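Local coordinates for protein ATP phosphoribosyltransferase regulatory subunit (Bacillus halodurans, PDB 3OD1) that is probably required for the first step of histidine biosynthesis, as the regulatory partner of the catalytic ATP phosphoribosyltransferase subunit HisG, at residues Q67-L72 against L79-D84. Sequence-based numbering, arbitrary orientation.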
loop_
_atom_site.group_PDB
_atom_site.type_symbol
_atom_site.label_atom_id
_atom_site.label_comp_id
_atom_site.label_asym_id
_atom_site.label_seq_id
_atom_site.Cartn_x
_atom_site.Cartn_y
_atom_site.Cartn_z
ATOM N N GLN B 67 2.698 -12.588 19.075
ATOM C CA GLN B 67 3.219 -11.989 17.840
ATOM C C GLN B 67 2.395 -10.797 17.347
ATOM O O GLN B 67 2.729 -10.195 16.330
ATOM C CB GLN B 67 3.287 -13.036 16.727
ATOM C CG GLN B 67 4.464 -13.983 16.825
ATOM C CD GLN B 67 5.785 -13.268 16.649
ATOM O OE1 GLN B 67 6.039 -12.648 15.610
ATOM N NE2 GLN B 67 6.641 -13.346 17.665
ATOM N N LEU B 68 1.313 -10.461 18.043
ATOM C CA LEU B 68 0.469 -9.360 17.585
ATOM C C LEU B 68 1.085 -8.023 17.957
ATOM O O LEU B 68 1.637 -7.884 19.056
ATOM C CB LEU B 68 -0.931 -9.461 18.185
ATOM C CG LEU B 68 -1.743 -10.705 17.817
ATOM C CD1 LEU B 68 -2.982 -10.788 18.679
ATOM C CD2 LEU B 68 -2.115 -10.665 16.340
ATOM N N PHE B 69 1.014 -7.049 17.041
ATOM C CA PHE B 69 1.371 -5.678 17.387
ATOM C C PHE B 69 0.158 -4.998 18.019
ATOM O O PHE B 69 -0.747 -4.509 17.320
ATOM C CB PHE B 69 1.850 -4.880 16.161
ATOM C CG PHE B 69 2.578 -3.597 16.516
ATOM C CD1 PHE B 69 1.939 -2.589 17.230
ATOM C CD2 PHE B 69 3.892 -3.398 16.130
ATOM C CE1 PHE B 69 2.605 -1.408 17.560
ATOM C CE2 PHE B 69 4.565 -2.209 16.455
ATOM C CZ PHE B 69 3.921 -1.228 17.178
ATOM N N LYS B 70 0.153 -4.963 19.348
ATOM C CA LYS B 70 -0.907 -4.320 20.111
ATOM C C LYS B 70 -0.594 -2.865 20.431
ATOM O O LYS B 70 0.575 -2.481 20.570
ATOM C CB LYS B 70 -1.144 -5.084 21.425
ATOM C CG LYS B 70 -1.627 -6.516 21.247
ATOM C CD LYS B 70 -1.545 -7.293 22.561
ATOM C CE LYS B 70 -1.886 -8.767 22.373
ATOM N NZ LYS B 70 -2.185 -9.439 23.694
ATOM N N LEU B 71 -1.647 -2.059 20.546
ATOM C CA LEU B 71 -1.533 -0.680 21.028
ATOM C C LEU B 71 -2.839 -0.250 21.667
ATOM O O LEU B 71 -3.904 -0.781 21.339
ATOM C CB LEU B 71 -1.199 0.293 19.882
ATOM C CG LEU B 71 -2.205 0.291 18.724
ATOM C CD1 LEU B 71 -2.538 1.710 18.255
ATOM C CD2 LEU B 71 -1.704 -0.590 17.578
ATOM N N LEU B 72 -2.765 0.728 22.564
ATOM C CA LEU B 72 -3.968 1.344 23.124
ATOM C C LEU B 72 -4.417 2.569 22.333
ATOM O O LEU B 72 -3.594 3.410 21.943
ATOM C CB LEU B 72 -3.737 1.761 24.573
ATOM C CG LEU B 72 -3.383 0.653 25.562
ATOM C CD1 LEU B 72 -3.186 1.266 26.942
ATOM C CD2 LEU B 72 -4.473 -0.410 25.590
ATOM N N LEU B 79 -6.091 -2.024 20.355
ATOM C CA LEU B 79 -6.169 -2.293 18.932
ATOM C C LEU B 79 -4.945 -3.107 18.529
ATOM O O LEU B 79 -3.971 -3.192 19.281
ATOM C CB LEU B 79 -6.221 -0.979 18.135
ATOM C CG LEU B 79 -7.275 0.061 18.561
ATOM C CD1 LEU B 79 -7.257 1.275 17.632
ATOM C CD2 LEU B 79 -8.685 -0.537 18.632
ATOM N N VAL B 80 -5.003 -3.708 17.346
ATOM C CA VAL B 80 -3.831 -4.297 16.732
ATOM C C VAL B 80 -3.608 -3.649 15.372
ATOM O O VAL B 80 -4.561 -3.234 14.711
ATOM C CB VAL B 80 -3.970 -5.829 16.546
ATOM C CG1 VAL B 80 -4.187 -6.508 17.881
ATOM C CG2 VAL B 80 -5.101 -6.158 15.588
ATOM N N LEU B 81 -2.342 -3.521 14.987
ATOM C CA LEU B 81 -1.996 -3.309 13.594
ATOM C C LEU B 81 -2.263 -4.653 12.940
ATOM O O LEU B 81 -1.811 -5.680 13.437
ATOM C CB LEU B 81 -0.524 -2.900 13.469
ATOM C CG LEU B 81 -0.195 -1.508 14.032
ATOM C CD1 LEU B 81 1.307 -1.157 13.939
ATOM C CD2 LEU B 81 -1.031 -0.432 13.330
ATOM N N ARG B 82 -3.022 -4.668 11.850
ATOM C CA ARG B 82 -3.491 -5.939 11.309
ATOM C C ARG B 82 -2.384 -6.984 11.144
ATOM O O ARG B 82 -1.364 -6.761 10.462
ATOM C CB ARG B 82 -4.238 -5.750 10.003
ATOM C CG ARG B 82 -3.413 -5.073 8.978
ATOM C CD ARG B 82 -3.917 -5.378 7.601
ATOM N NE ARG B 82 -3.132 -4.650 6.618
ATOM C CZ ARG B 82 -3.552 -3.563 5.995
ATOM N NH1 ARG B 82 -4.763 -3.092 6.233
ATOM N NH2 ARG B 82 -2.773 -2.974 5.106
ATOM N N PRO B 83 -2.589 -8.145 11.776
ATOM C CA PRO B 83 -1.624 -9.238 11.719
ATOM C C PRO B 83 -1.704 -10.020 10.407
ATOM O O PRO B 83 -0.721 -10.654 10.006
ATOM C CB PRO B 83 -2.030 -10.119 12.918
ATOM C CG PRO B 83 -3.464 -9.804 13.150
ATOM C CD PRO B 83 -3.604 -8.349 12.822
ATOM N N ASP B 84 -2.861 -9.988 9.752
ATOM C CA ASP B 84 -3.073 -10.765 8.530
ATOM C C ASP B 84 -4.254 -10.176 7.754
ATOM O O ASP B 84 -4.952 -9.296 8.256
ATOM C CB ASP B 84 -3.361 -12.228 8.879
ATOM C CG ASP B 84 -4.684 -12.400 9.651
ATOM O OD1 ASP B 84 -4.748 -12.040 10.843
ATOM O OD2 ASP B 84 -5.672 -12.873 9.066
HETATM O O HOH W 1 -0.038 -7.487 14.529
#
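Phe69 and Leu81 meet through complementary first torsions: the phenyl CG stands anti to its own backbone N (chi1 -164°), whereas CG of Leu81 is anti to its carbonyl carbon (chi1 -68°). With both side chains on the same face of the sheet, these torsions lay them alongside one another with their ends in a common direction, and Leu81 CD1 sits over the centre of one ring face, 3.7 Å from the Phe69 centroid, a CH-pi contact. Leu71 approaches the same leucine at about a right angle, its CD2 lying 4.0 Å from Leu81 CG. Leu79, the strand partner of Leu71, lies on this same face of the hairpin formed by strands 69-72 and 78-81. Lys70 and Val80 form a non-hydrogen-bonded pair on the other face, where the lysine amine turns away to a salt bridge with Asp65.

The backbone evidence for antiparallel pairing is clearest at Leu71 and Leu79, a hydrogen-bonded pair: Leu79 N reaches Leu71 O at 2.7 Å, and Leu71 N returns a bond to Leu79 O at 2.9 Å. Farther along, Leu81 N donates to Phe69 O (3.0 Å), but a water replaces the reciprocal bond, accepting from Phe69 N and donating to Leu81 O. Beyond that water the chains remain in touch through Leu68 CD2, which presses tightly on Pro83 CB at 3.5 Å.

Strand 51-53 completes the three-stranded sheet alongside strand 78-81. From the second subunit, Leu51 packs on Phe69 and Leu81, while the two copies of Leu71 meet each other. The apolar face consequently belongs to the dimer interface as well as to the hairpin, while three direct backbone bonds and one water bridge pair the amides and carbonyls of Phe69, Leu71, Leu79 and Leu81 behind it.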